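Local coordinates for protein putative peptidase (Parabacteroides merdae, PDB 4L8K) that probably hydrolyses peptide bonds as a serine-type peptidase of family S41, at residues D10-L15 with D35-Y40; Y139-F144 with A169-E174; V288-E293 with R299-E304. All coordinates share one frame; numbering follows the deposited sequence.

Contact 1 (D10-L15 with D35-Y40)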
ATOM      1  N   ASP A  10     -21.860  -1.170  26.968  1.00 37.63           N
ATOM      2  CA  ASP A  10     -20.626  -1.905  27.290  1.00 37.44           C
ATOM      3  C   ASP A  10     -19.739  -2.031  26.065  1.00 39.11           C
ATOM      4  O   ASP A  10     -18.522  -1.893  26.178  1.00 38.83           O
ATOM      5  CB  ASP A  10     -20.942  -3.302  27.846  1.00 39.47           C
ATOM      6  CG  ASP A  10     -21.514  -3.318  29.248  1.00 51.46           C
ATOM      7  OD1 ASP A  10     -21.376  -2.294  29.962  1.00 52.50           O
ATOM      8  OD2 ASP A  10     -22.089  -4.359  29.643  1.00 58.06           O
ATOM      9  N   ASN A  11     -20.354  -2.267  24.885  1.00 33.60           N
ATOM     10  CA  ASN A  11     -19.636  -2.372  23.616  1.00 30.52           C
ATOM     11  C   ASN A  11     -19.175  -0.997  23.154  1.00 30.58           C
ATOM     12  O   ASN A  11     -18.064  -0.877  22.650  1.00 28.85           O
ATOM     13  CB  ASN A  11     -20.491  -3.068  22.582  1.00 31.18           C
ATOM     14  CG  ASN A  11     -20.570  -4.534  22.903  1.00 43.20           C
ATOM     15  OD1 ASN A  11     -19.640  -5.294  22.641  1.00 35.08           O
ATOM     16  ND2 ASN A  11     -21.608  -4.932  23.615  1.00 34.71           N
ATOM     17  N   PHE A  12     -19.975   0.050  23.401  1.00 27.90           N
ATOM     18  CA  PHE A  12     -19.548   1.427  23.111  1.00 27.85           C
ATOM     19  C   PHE A  12     -18.268   1.756  23.920  1.00 31.90           C
ATOM     20  O   PHE A  12     -17.259   2.183  23.344  1.00 28.27           O
ATOM     21  CB  PHE A  12     -20.680   2.436  23.427  1.00 29.40           C
ATOM     22  CG  PHE A  12     -20.207   3.839  23.722  1.00 31.40           C
ATOM     23  CD1 PHE A  12     -19.548   4.592  22.749  1.00 32.89           C
ATOM     24  CD2 PHE A  12     -20.407   4.406  24.979  1.00 34.42           C
ATOM     25  CE1 PHE A  12     -19.072   5.880  23.038  1.00 33.79           C
ATOM     26  CE2 PHE A  12     -19.969   5.705  25.255  1.00 37.43           C
ATOM     27  CZ  PHE A  12     -19.296   6.432  24.282  1.00 34.98           C
ATOM     28  N   GLU A  13     -18.331   1.540  25.255  1.00 31.95           N
ATOM     29  CA  GLU A  13     -17.232   1.798  26.187  1.00 34.37           C
ATOM     30  C   GLU A  13     -15.973   1.028  25.788  1.00 38.58           C
ATOM     31  O   GLU A  13     -14.915   1.635  25.702  1.00 39.55           O
ATOM     32  CB  GLU A  13     -17.623   1.439  27.638  1.00 37.30           C
ATOM     33  CG  GLU A  13     -18.684   2.336  28.259  1.00 49.54           C
ATOM     34  CD  GLU A  13     -18.317   3.756  28.653  1.00 77.58           C
ATOM     35  OE1 GLU A  13     -17.111   4.099  28.655  1.00 68.99           O
ATOM     36  OE2 GLU A  13     -19.251   4.521  28.993  1.00 79.37           O
ATOM     37  N   ALA A  14     -16.103  -0.284  25.503  1.00 34.16           N
ATOM     38  CA  ALA A  14     -14.991  -1.153  25.119  1.00 33.67           C
ATOM     39  C   ALA A  14     -14.342  -0.698  23.810  1.00 36.01           C
ATOM     40  O   ALA A  14     -13.120  -0.573  23.768  1.00 35.08           O
ATOM     41  CB  ALA A  14     -15.464  -2.587  24.987  1.00 34.09           C
ATOM     42  N   LEU A  15     -15.158  -0.408  22.769  1.00 30.88           N
ATOM     43  CA  LEU A  15     -14.665   0.061  21.481  1.00 28.91           C
ATOM     44  C   LEU A  15     -13.941   1.413  21.615  1.00 31.28           C
ATOM     45  O   LEU A  15     -12.866   1.566  21.041  1.00 29.51           O
ATOM     46  CB  LEU A  15     -15.802   0.148  20.435  1.00 28.16           C
ATOM     47  CG  LEU A  15     -15.375   0.644  19.029  1.00 32.29           C
ATOM     48  CD1 LEU A  15     -14.254  -0.217  18.428  1.00 32.86           C
ATOM     49  CD2 LEU A  15     -16.537   0.740  18.098  1.00 31.16           C
ATOM     50  N   ASP A  35     -13.869  14.315  22.916  1.00 39.18           N
ATOM     51  CA  ASP A  35     -15.109  14.964  22.460  1.00 39.46           C
ATOM     52  C   ASP A  35     -15.973  13.959  21.701  1.00 40.72           C
ATOM     53  O   ASP A  35     -17.197  14.093  21.699  1.00 39.37           O
ATOM     54  CB  ASP A  35     -14.842  16.202  21.573  1.00 42.03           C
ATOM     55  CG  ASP A  35     -13.925  17.277  22.153  1.00 60.45           C
ATOM     56  OD1 ASP A  35     -13.809  17.360  23.406  1.00 63.32           O
ATOM     57  OD2 ASP A  35     -13.349  18.061  21.356  1.00 67.18           O
ATOM     58  N   VAL A  36     -15.323  12.958  21.052  1.00 36.62           N
ATOM     59  CA  VAL A  36     -15.981  11.851  20.350  1.00 34.86           C
ATOM     60  C   VAL A  36     -16.685  10.999  21.428  1.00 39.88           C
ATOM     61  O   VAL A  36     -17.842  10.587  21.236  1.00 39.66           O
ATOM     62  CB  VAL A  36     -14.987  11.031  19.456  1.00 36.15           C
ATOM     63  CG1 VAL A  36     -15.561   9.671  19.075  1.00 34.34           C
ATOM     64  CG2 VAL A  36     -14.601  11.811  18.197  1.00 34.88           C
ATOM     65  N   TYR A  37     -16.009  10.792  22.588  1.00 36.53           N
ATOM     66  CA  TYR A  37     -16.631  10.059  23.691  1.00 37.12           C
ATOM     67  C   TYR A  37     -17.892  10.798  24.180  1.00 41.91           C
ATOM     68  O   TYR A  37     -18.934  10.171  24.303  1.00 40.92           O
ATOM     69  CB  TYR A  37     -15.667   9.826  24.876  1.00 38.94           C
ATOM     70  CG  TYR A  37     -16.336   9.083  26.012  1.00 41.49           C
ATOM     71  CD1 TYR A  37     -16.375   7.692  26.033  1.00 42.80           C
ATOM     72  CD2 TYR A  37     -17.020   9.772  27.016  1.00 44.69           C
ATOM     73  CE1 TYR A  37     -17.052   7.001  27.040  1.00 42.94           C
ATOM     74  CE2 TYR A  37     -17.716   9.093  28.019  1.00 46.44           C
ATOM     75  CZ  TYR A  37     -17.712   7.707  28.038  1.00 54.03           C
ATOM     76  OH  TYR A  37     -18.376   7.048  29.046  1.00 56.98           O
ATOM     77  N   ASP A  38     -17.781  12.108  24.469  1.00 40.57           N
ATOM     78  CA  ASP A  38     -18.884  12.929  24.996  1.00 42.05           C
ATOM     79  C   ASP A  38     -20.096  12.919  24.072  1.00 46.37           C
ATOM     80  O   ASP A  38     -21.219  12.784  24.555  1.00 47.14           O
ATOM     81  CB  ASP A  38     -18.433  14.377  25.256  1.00 44.47           C
ATOM     82  CG  ASP A  38     -17.345  14.510  26.301  1.00 55.16           C
ATOM     83  OD1 ASP A  38     -17.248  13.620  27.175  1.00 55.01           O
ATOM     84  OD2 ASP A  38     -16.591  15.508  26.246  1.00 64.21           O
ATOM     85  N   ARG A  39     -19.867  13.022  22.750  1.00 41.33           N
ATOM     86  CA  ARG A  39     -20.951  13.034  21.766  1.00 40.11           C
ATOM     87  C   ARG A  39     -21.651  11.668  21.661  1.00 40.85           C
ATOM     88  O   ARG A  39     -22.874  11.594  21.778  1.00 39.90           O
ATOM     89  CB  ARG A  39     -20.429  13.465  20.395  1.00 40.05           C
ATOM     90  CG  ARG A  39     -20.242  14.973  20.307  1.00 55.00           C
ATOM     91  CD  ARG A  39     -19.925  15.457  18.908  1.00 65.65           C
ATOM     92  NE  ARG A  39     -18.573  15.085  18.488  1.00 63.88           N
ATOM     93  CZ  ARG A  39     -18.290  14.341  17.424  1.00 71.49           C
ATOM     94  NH1 ARG A  39     -19.262  13.880  16.645  1.00 53.85           N
ATOM     95  NH2 ARG A  39     -17.035  14.066  17.120  1.00 62.57           N
ATOM     96  N   TYR A  40     -20.872  10.591  21.465  1.00 35.61           N
ATOM     97  CA  TYR A  40     -21.415   9.241  21.289  1.00 34.83           C
ATOM     98  C   TYR A  40     -21.977   8.653  22.584  1.00 41.57           C
ATOM     99  O   TYR A  40     -22.853   7.787  22.523  1.00 42.48           O
ATOM    100  CB  TYR A  40     -20.372   8.315  20.644  1.00 34.05           C
ATOM    101  CG  TYR A  40     -20.226   8.618  19.167  1.00 33.68           C
ATOM    102  CD1 TYR A  40     -19.418   9.669  18.721  1.00 35.78           C
ATOM    103  CD2 TYR A  40     -20.953   7.907  18.217  1.00 32.92           C
ATOM    104  CE1 TYR A  40     -19.313   9.979  17.362  1.00 34.33           C
ATOM    105  CE2 TYR A  40     -20.876   8.228  16.864  1.00 32.80           C
ATOM    106  CZ  TYR A  40     -20.036   9.248  16.441  1.00 35.55           C
ATOM    107  OH  TYR A  40     -19.931   9.542  15.108  1.00 34.79           O
TER
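F12 and Y37 both hold CG anti to the backbone N (chi1 156° and 179°), and this brings their rings together between helices 8-22 and 33-43. The two helices run antiparallel as a helical hairpin, with segment axes 11.5 Å apart at closest approach. The hairpin belongs to the part of the chain related to the Tricorn protease C1 domain. The rings are near parallel, with planes at 26°. They are slid so far apart that they barely overlap, and the centroids are 5.2 Å apart. The touch is made by CZ of F12, 3.6 Å from CE1 of Y37. The neighbouring ring atom, CE1 of F12, lies 3.7 Å from CB of Y40. The Y40 carbonyl oxygen sits over one face of the F12 ring, near the rim. The hydroxyl of Y40 turns away to bond E63. M60 of helix 50-61 touches both F12 and Y40, so a third helix joins the packing. The chain of E13 bends at chi2 and reaches the hydroxyl end of Y37. Y37 OH donates to E13 OE2 at 2.7 Å, on the syn lone pair of that oxygen. This bond tethers the phenol end of Y37, whose ring also meets W16 edge-to-face. The other carboxylate oxygen, E13 OE1, lies at the Y37 ring edge, 3.3 Å from CE1.

Contact 2 (Y139-F144 with A169-E174)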
ATOM      1  N   TYR A 139      14.332 -15.799 -13.935  1.00 19.69           N
ATOM      2  CA  TYR A 139      13.809 -16.043 -15.285  1.00 20.11           C
ATOM      3  C   TYR A 139      13.187 -14.788 -15.909  1.00 23.88           C
ATOM      4  O   TYR A 139      13.387 -14.538 -17.103  1.00 24.35           O
ATOM      5  CB  TYR A 139      12.808 -17.199 -15.287  1.00 21.31           C
ATOM      6  CG  TYR A 139      13.513 -18.532 -15.411  1.00 24.13           C
ATOM      7  CD1 TYR A 139      14.150 -18.900 -16.599  1.00 26.38           C
ATOM      8  CD2 TYR A 139      13.586 -19.410 -14.335  1.00 25.44           C
ATOM      9  CE1 TYR A 139      14.852 -20.100 -16.705  1.00 25.78           C
ATOM     10  CE2 TYR A 139      14.266 -20.629 -14.440  1.00 26.47           C
ATOM     11  CZ  TYR A 139      14.893 -20.966 -15.628  1.00 29.15           C
ATOM     12  OH  TYR A 139      15.538 -22.161 -15.763  1.00 27.66           O
HETATM   13  N   MSE A 140      12.470 -13.993 -15.095  1.00 18.43           N
HETATM   14  CA  MSE A 140      11.847 -12.752 -15.542  1.00 16.89           C
HETATM   15  C   MSE A 140      12.959 -11.761 -15.935  1.00 20.52           C
HETATM   16  O   MSE A 140      12.902 -11.194 -17.028  1.00 22.52           O
HETATM   17  CB  MSE A 140      10.877 -12.209 -14.461  1.00 17.46           C
HETATM   18  CG  MSE A 140      10.240 -10.846 -14.778  1.00 21.77           C
HETATM   19 SE   MSE A 140      11.422  -9.377 -14.218  0.75 26.36          SE
HETATM   20  CE  MSE A 140      11.299  -9.631 -12.220  1.00 21.82           C
ATOM     21  N   PHE A 141      13.979 -11.610 -15.099  1.00 16.53           N
ATOM     22  CA  PHE A 141      15.106 -10.719 -15.374  1.00 16.26           C
ATOM     23  C   PHE A 141      15.879 -11.178 -16.609  1.00 19.71           C
ATOM     24  O   PHE A 141      16.229 -10.326 -17.431  1.00 20.44           O
ATOM     25  CB  PHE A 141      16.055 -10.555 -14.146  1.00 18.00           C
ATOM     26  CG  PHE A 141      15.491  -9.741 -12.984  1.00 19.43           C
ATOM     27  CD1 PHE A 141      14.839  -8.525 -13.205  1.00 21.21           C
ATOM     28  CD2 PHE A 141      15.662 -10.163 -11.669  1.00 21.27           C
ATOM     29  CE1 PHE A 141      14.336  -7.772 -12.132  1.00 21.21           C
ATOM     30  CE2 PHE A 141      15.155  -9.410 -10.604  1.00 23.59           C
ATOM     31  CZ  PHE A 141      14.487  -8.225 -10.838  1.00 20.53           C
ATOM     32  N   ALA A 142      16.084 -12.498 -16.787  1.00 17.01           N
ATOM     33  CA  ALA A 142      16.813 -13.018 -17.981  1.00 17.78           C
ATOM     34  C   ALA A 142      16.005 -12.736 -19.280  1.00 22.07           C
ATOM     35  O   ALA A 142      16.592 -12.387 -20.304  1.00 21.72           O
ATOM     36  CB  ALA A 142      17.105 -14.502 -17.847  1.00 18.59           C
ATOM     37  N   HIS A 143      14.658 -12.806 -19.212  1.00 17.25           N
ATOM     38  CA  HIS A 143      13.816 -12.479 -20.358  1.00 17.89           C
ATOM     39  C   HIS A 143      13.983 -10.993 -20.762  1.00 23.36           C
ATOM     40  O   HIS A 143      13.799 -10.639 -21.931  1.00 24.27           O
ATOM     41  CB  HIS A 143      12.349 -12.796 -20.035  1.00 19.31           C
ATOM     42  CG  HIS A 143      11.410 -12.623 -21.196  1.00 22.53           C
ATOM     43  ND1 HIS A 143      11.542 -13.374 -22.351  1.00 24.98           N
ATOM     44  CD2 HIS A 143      10.363 -11.780 -21.340  1.00 24.15           C
ATOM     45  CE1 HIS A 143      10.589 -12.951 -23.165  1.00 24.59           C
ATOM     46  NE2 HIS A 143       9.854 -11.994 -22.597  1.00 24.48           N
ATOM     47  N   PHE A 144      14.402 -10.145 -19.800  1.00 20.79           N
ATOM     48  CA  PHE A 144      14.568  -8.694 -19.956  1.00 19.83           C
ATOM     49  C   PHE A 144      16.047  -8.257 -20.021  1.00 23.76           C
ATOM     50  O   PHE A 144      16.328  -7.062 -19.944  1.00 22.61           O
ATOM     51  CB  PHE A 144      13.858  -7.984 -18.784  1.00 20.08           C
ATOM     52  CG  PHE A 144      12.354  -8.181 -18.679  1.00 21.17           C
ATOM     53  CD1 PHE A 144      11.590  -8.477 -19.802  1.00 23.90           C
ATOM     54  CD2 PHE A 144      11.701  -7.999 -17.470  1.00 22.95           C
ATOM     55  CE1 PHE A 144      10.205  -8.617 -19.704  1.00 25.04           C
ATOM     56  CE2 PHE A 144      10.313  -8.114 -17.378  1.00 24.61           C
ATOM     57  CZ  PHE A 144       9.573  -8.405 -18.498  1.00 23.46           C
ATOM     58  N   ALA A 169      12.165  -6.613  -3.528  1.00 21.07           N
ATOM     59  CA  ALA A 169      12.927  -5.374  -3.273  1.00 20.57           C
ATOM     60  C   ALA A 169      14.437  -5.591  -3.198  1.00 23.90           C
ATOM     61  O   ALA A 169      15.188  -4.746  -3.696  1.00 23.86           O
ATOM     62  CB  ALA A 169      12.441  -4.709  -1.997  1.00 21.10           C
ATOM     63  N   SER A 170      14.877  -6.715  -2.597  1.00 19.54           N
ATOM     64  CA  SER A 170      16.298  -7.048  -2.420  1.00 19.90           C
ATOM     65  C   SER A 170      17.048  -7.267  -3.773  1.00 26.54           C
ATOM     66  O   SER A 170      18.279  -7.183  -3.797  1.00 27.49           O
ATOM     67  CB  SER A 170      16.462  -8.249  -1.491  1.00 21.75           C
ATOM     68  OG  SER A 170      15.973  -9.434  -2.094  1.00 28.56           O
ATOM     69  N   ARG A 171      16.300  -7.456  -4.892  1.00 24.09           N
ATOM     70  CA  ARG A 171      16.835  -7.617  -6.244  1.00 23.73           C
ATOM     71  C   ARG A 171      17.239  -6.285  -6.880  1.00 29.98           C
ATOM     72  O   ARG A 171      17.863  -6.285  -7.930  1.00 32.85           O
ATOM     73  CB  ARG A 171      15.816  -8.317  -7.160  1.00 22.95           C
ATOM     74  CG  ARG A 171      15.427  -9.730  -6.720  1.00 30.80           C
ATOM     75  CD  ARG A 171      16.638 -10.649  -6.661  1.00 32.20           C
ATOM     76  NE  ARG A 171      16.258 -12.046  -6.480  1.00 24.39           N
ATOM     77  CZ  ARG A 171      16.231 -12.946  -7.453  1.00 32.35           C
ATOM     78  NH1 ARG A 171      16.610 -12.619  -8.676  1.00 17.17           N
ATOM     79  NH2 ARG A 171      15.857 -14.194  -7.201  1.00 30.11           N
ATOM     80  N   PHE A 172      16.927  -5.154  -6.245  1.00 24.97           N
ATOM     81  CA  PHE A 172      17.214  -3.841  -6.815  1.00 22.84           C
ATOM     82  C   PHE A 172      18.262  -3.069  -5.990  1.00 29.28           C
ATOM     83  O   PHE A 172      18.598  -1.930  -6.316  1.00 29.11           O
ATOM     84  CB  PHE A 172      15.898  -3.053  -6.930  1.00 22.62           C
ATOM     85  CG  PHE A 172      14.889  -3.727  -7.826  1.00 21.38           C
ATOM     86  CD1 PHE A 172      14.870  -3.470  -9.195  1.00 22.79           C
ATOM     87  CD2 PHE A 172      13.967  -4.628  -7.310  1.00 21.52           C
ATOM     88  CE1 PHE A 172      13.967  -4.126 -10.037  1.00 23.20           C
ATOM     89  CE2 PHE A 172      13.053  -5.274  -8.150  1.00 24.85           C
ATOM     90  CZ  PHE A 172      13.052  -5.004  -9.512  1.00 23.03           C
ATOM     91  N   LEU A 173      18.826  -3.721  -4.974  1.00 27.50           N
ATOM     92  CA  LEU A 173      19.825  -3.144  -4.076  1.00 26.94           C
ATOM     93  C   LEU A 173      21.236  -3.391  -4.556  1.00 30.16           C
ATOM     94  O   LEU A 173      21.531  -4.446  -5.112  1.00 28.58           O
ATOM     95  CB  LEU A 173      19.647  -3.746  -2.671  1.00 27.22           C
ATOM     96  CG  LEU A 173      18.808  -2.949  -1.664  1.00 31.82           C
ATOM     97  CD1 LEU A 173      17.368  -2.783  -2.129  1.00 32.32           C
ATOM     98  CD2 LEU A 173      18.800  -3.635  -0.344  1.00 29.86           C
ATOM     99  N   GLU A 174      22.118  -2.407  -4.321  1.00 29.85           N
ATOM    100  CA  GLU A 174      23.549  -2.457  -4.633  1.00 29.97           C
ATOM    101  C   GLU A 174      24.314  -2.837  -3.372  1.00 34.81           C
ATOM    102  O   GLU A 174      25.357  -3.498  -3.421  1.00 36.92           O
ATOM    103  CB  GLU A 174      24.024  -1.087  -5.156  1.00 31.64           C
TER
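Just before F141, the residue of helix 134-143 that meets R171 and F172, comes M140, modelled as selenomethionine. Its CE lies 3.6 Å above the plane of the F141 ring, off toward the rim. The side chain of M140 also reaches strands 110-115 and 120-125, so this helix packs on the mixed sheet of this S41-family protein, a member of the ClpP/crotonase clan. F141 follows and carries the contact. Its CG is anti to the carbonyl carbon (chi1 -71°), which sends the ring across to the loop after helix 162-169. The ring points its edge at the face of F172 in an offset T-shaped pair, with centroids 5.7 Å apart and planes at 79°. CZ of F141 is 3.8 Å from CZ of F172. F172 also packs on L150 of strand 149-153. CB of R171 comes to the F141 ring's edge, 3.7 Å from F141 CE2. The R171 chain then bends at chi2, and NH1 passes 4.0 Å from F141 CD2. An alanine in place of F141 would probably leave a gap at CZ of F172 and take away the apolar partner of R171 CB. The R171 guanidinium forms salt bridges to D138 and E134 of helix 134-143, and NH1 also bonds T207 O. No hydrogen bond crosses between the two segments. The chemistry thus divides: apolar ring contacts join the segments, while the buried charge of R171 is probably balanced by the two acids.

Contact 3 (V288-E293 with R299-E304)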
ATOM      1  N   VAL A 288       0.955  10.915 -12.505  1.00 21.88           N
ATOM      2  CA  VAL A 288       0.369  10.614 -13.814  1.00 21.68           C
ATOM      3  C   VAL A 288      -0.989   9.965 -13.545  1.00 23.75           C
ATOM      4  O   VAL A 288      -1.081   9.050 -12.728  1.00 22.99           O
ATOM      5  CB  VAL A 288       1.261   9.749 -14.784  1.00 25.43           C
ATOM      6  CG1 VAL A 288       0.617   9.641 -16.166  1.00 25.96           C
ATOM      7  CG2 VAL A 288       2.673  10.309 -14.930  1.00 24.88           C
ATOM      8  N   ALA A 289      -2.033  10.444 -14.221  1.00 19.32           N
ATOM      9  CA  ALA A 289      -3.395   9.922 -14.115  1.00 19.36           C
ATOM     10  C   ALA A 289      -3.859   9.407 -15.461  1.00 24.97           C
ATOM     11  O   ALA A 289      -3.580  10.052 -16.476  1.00 26.75           O
ATOM     12  CB  ALA A 289      -4.364  11.023 -13.617  1.00 19.95           C
ATOM     13  N   ILE A 290      -4.598   8.275 -15.483  1.00 20.73           N
ATOM     14  CA  ILE A 290      -5.190   7.768 -16.734  1.00 19.56           C
ATOM     15  C   ILE A 290      -6.249   8.803 -17.198  1.00 24.27           C
ATOM     16  O   ILE A 290      -7.084   9.238 -16.409  1.00 23.14           O
ATOM     17  CB  ILE A 290      -5.751   6.324 -16.619  1.00 21.24           C
ATOM     18  CG1 ILE A 290      -4.593   5.327 -16.311  1.00 20.00           C
ATOM     19  CG2 ILE A 290      -6.499   5.909 -17.926  1.00 21.07           C
ATOM     20  CD1 ILE A 290      -5.041   3.876 -16.175  1.00 25.26           C
ATOM     21  N   THR A 291      -6.132   9.253 -18.452  1.00 21.83           N
ATOM     22  CA  THR A 291      -7.041  10.257 -18.988  1.00 22.00           C
ATOM     23  C   THR A 291      -8.213   9.613 -19.694  1.00 23.25           C
ATOM     24  O   THR A 291      -8.102   8.491 -20.192  1.00 22.57           O
ATOM     25  CB  THR A 291      -6.301  11.216 -19.909  1.00 24.49           C
ATOM     26  OG1 THR A 291      -5.860  10.494 -21.049  1.00 23.07           O
ATOM     27  CG2 THR A 291      -5.137  11.891 -19.214  1.00 21.89           C
ATOM     28  N   GLY A 292      -9.313  10.344 -19.740  1.00 20.37           N
ATOM     29  CA  GLY A 292     -10.543   9.923 -20.412  1.00 21.77           C
ATOM     30  C   GLY A 292     -10.344   9.658 -21.901  1.00 27.99           C
ATOM     31  O   GLY A 292     -10.904   8.693 -22.426  1.00 30.30           O
ATOM     32  N   GLU A 293      -9.483  10.457 -22.581  1.00 21.68           N
ATOM     33  CA  GLU A 293      -9.209  10.272 -23.999  1.00 22.28           C
ATOM     34  C   GLU A 293      -8.247   9.092 -24.239  1.00 26.77           C
ATOM     35  O   GLU A 293      -8.297   8.498 -25.311  1.00 27.63           O
ATOM     36  CB  GLU A 293      -8.693  11.567 -24.671  1.00 24.76           C
ATOM     37  CG  GLU A 293      -7.369  12.122 -24.151  1.00 33.52           C
ATOM     38  CD  GLU A 293      -7.422  12.990 -22.905  1.00 42.51           C
ATOM     39  OE1 GLU A 293      -8.499  13.107 -22.271  1.00 32.87           O
ATOM     40  OE2 GLU A 293      -6.364  13.567 -22.568  1.00 32.23           O
ATOM     41  N   ARG A 299      -5.573   3.146 -24.386  1.00 23.41           N
ATOM     42  CA  ARG A 299      -4.233   3.416 -23.842  1.00 22.72           C
ATOM     43  C   ARG A 299      -4.233   3.660 -22.349  1.00 25.29           C
ATOM     44  O   ARG A 299      -5.184   4.234 -21.803  1.00 24.41           O
ATOM     45  CB  ARG A 299      -3.630   4.654 -24.522  1.00 20.96           C
ATOM     46  CG  ARG A 299      -3.168   4.444 -25.951  1.00 25.46           C
ATOM     47  CD  ARG A 299      -3.015   5.789 -26.655  1.00 35.97           C
ATOM     48  NE  ARG A 299      -2.142   6.731 -25.934  1.00 35.95           N
ATOM     49  CZ  ARG A 299      -0.846   6.902 -26.182  1.00 42.21           C
ATOM     50  NH1 ARG A 299      -0.242   6.199 -27.133  1.00 36.21           N
ATOM     51  NH2 ARG A 299      -0.147   7.789 -25.492  1.00 21.41           N
ATOM     52  N   ASP A 300      -3.134   3.265 -21.694  1.00 21.06           N
ATOM     53  CA  ASP A 300      -2.928   3.510 -20.274  1.00 19.22           C
ATOM     54  C   ASP A 300      -1.925   4.650 -20.195  1.00 21.97           C
ATOM     55  O   ASP A 300      -0.755   4.448 -20.512  1.00 21.55           O
ATOM     56  CB  ASP A 300      -2.419   2.213 -19.561  1.00 20.08           C
ATOM     57  CG  ASP A 300      -2.272   2.297 -18.045  1.00 25.31           C
ATOM     58  OD1 ASP A 300      -1.772   3.330 -17.546  1.00 25.75           O
ATOM     59  OD2 ASP A 300      -2.605   1.303 -17.356  1.00 28.55           O
ATOM     60  N   THR A 301      -2.377   5.840 -19.806  1.00 19.86           N
ATOM     61  CA  THR A 301      -1.546   7.053 -19.700  1.00 21.02           C
ATOM     62  C   THR A 301      -0.281   6.819 -18.852  1.00 25.94           C
ATOM     63  O   THR A 301       0.795   7.302 -19.220  1.00 26.40           O
ATOM     64  CB  THR A 301      -2.376   8.217 -19.112  1.00 24.71           C
ATOM     65  OG1 THR A 301      -3.669   8.184 -19.707  1.00 25.22           O
ATOM     66  CG2 THR A 301      -1.748   9.591 -19.368  1.00 20.88           C
ATOM     67  N   ILE A 302      -0.417   6.044 -17.751  1.00 21.62           N
ATOM     68  CA  ILE A 302       0.666   5.761 -16.823  1.00 19.59           C
ATOM     69  C   ILE A 302       1.693   4.827 -17.480  1.00 21.42           C
ATOM     70  O   ILE A 302       2.884   5.150 -17.447  1.00 20.25           O
ATOM     71  CB  ILE A 302       0.127   5.237 -15.452  1.00 20.74           C
ATOM     72  CG1 ILE A 302      -0.943   6.224 -14.908  1.00 19.28           C
ATOM     73  CG2 ILE A 302       1.289   5.080 -14.461  1.00 20.30           C
ATOM     74  CD1 ILE A 302      -1.695   5.804 -13.620  1.00 22.81           C
ATOM     75  N   ILE A 303       1.249   3.715 -18.115  1.00 18.45           N
ATOM     76  CA  ILE A 303       2.196   2.823 -18.798  1.00 19.34           C
ATOM     77  C   ILE A 303       2.921   3.610 -19.921  1.00 23.46           C
ATOM     78  O   ILE A 303       4.148   3.508 -20.036  1.00 20.66           O
ATOM     79  CB  ILE A 303       1.540   1.510 -19.313  1.00 22.18           C
ATOM     80  CG1 ILE A 303       0.980   0.668 -18.135  1.00 20.48           C
ATOM     81  CG2 ILE A 303       2.545   0.669 -20.162  1.00 22.85           C
ATOM     82  CD1 ILE A 303       0.102  -0.593 -18.573  1.00 18.74           C
ATOM     83  N   GLU A 304       2.168   4.441 -20.696  1.00 20.65           N
ATOM     84  CA  GLU A 304       2.739   5.218 -21.802  1.00 21.30           C
ATOM     85  C   GLU A 304       3.788   6.236 -21.326  1.00 24.21           C
ATOM     86  O   GLU A 304       4.847   6.334 -21.943  1.00 25.44           O
ATOM     87  CB  GLU A 304       1.653   5.926 -22.613  1.00 23.43           C
ATOM     88  CG  GLU A 304       0.733   4.977 -23.354  1.00 31.37           C
ATOM     89  CD  GLU A 304       1.343   4.123 -24.448  1.00 38.79           C
ATOM     90  OE1 GLU A 304       2.436   4.458 -24.953  1.00 35.44           O
ATOM     91  OE2 GLU A 304       0.692   3.130 -24.831  1.00 26.35           O
TER
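T301 is turned so that OG1 is anti to the carbonyl carbon (chi1 -41°), facing the backbone of I290 and T291. It starts helix 301-311, and the contact is a tight return of the chain between two helix N-caps, T291 and D300. Edge strand 286-287 of the mixed sheet leads in, and the short helix 292-296 starts in the first segment and runs on into the link between the two. T291 N donates to T301 OG1 at 3.0 Å, nearly straight at 164°. T301 OG1 also bonds D294 OD2, so two partners grip this hydroxyl. T291 caps the short helix, its own OG1 accepting from D294 N. CB of T301 rests 3.4 Å from the carbonyl oxygen of A289, and its CG2 methyl turns to CG1 of V288. D300 holds CG anti to the backbone N (chi1 -175°), and the carboxylate comes back over the start of its helix. OD1 accepts from I303 N at 3.1 Å, from above the carboxylate plane. A weak bond from I302 N goes to the same oxygen. OD2 forms a salt bridge with R155, so the buried carboxylate is held from both the helix and a loop, and the helix end and the arginine would probably favour its charged form. Two isoleucines close the apolar side. They meet at about a right angle, CG1 of I290 lying 4.0 Å from CD1 of I302. V288 CG1 packs on I302 CG1, also at 4.0 Å. The extended I290 side chain runs on over the D300 carboxylate. I302 CD1 finally lies 3.4 Å from the carbonyl oxygen of V288.

In the fold
The contacts follow one another along the chain without overlap. Contact 1 joins helices 8-22 and 33-43 near the N-terminus. Its centre is about 51 Å from that of contact 2 and 45 Å from that of contact 3. Contacts 1 and 2 lie on opposite sides of the chain's centre. Contacts 2 and 3 are closer, with centres about 26 Å and nearest atoms about 12 Å apart. Both adjoin the seven-stranded mixed sheet, contact 2 through helix 134-143 and the loop after helix 162-169, contact 3 through I302 on strands 213-217 and 238-242. Contact 1 thus belongs to a distant helical part of the chain, and the other two lie beside what is probably the peptidase core.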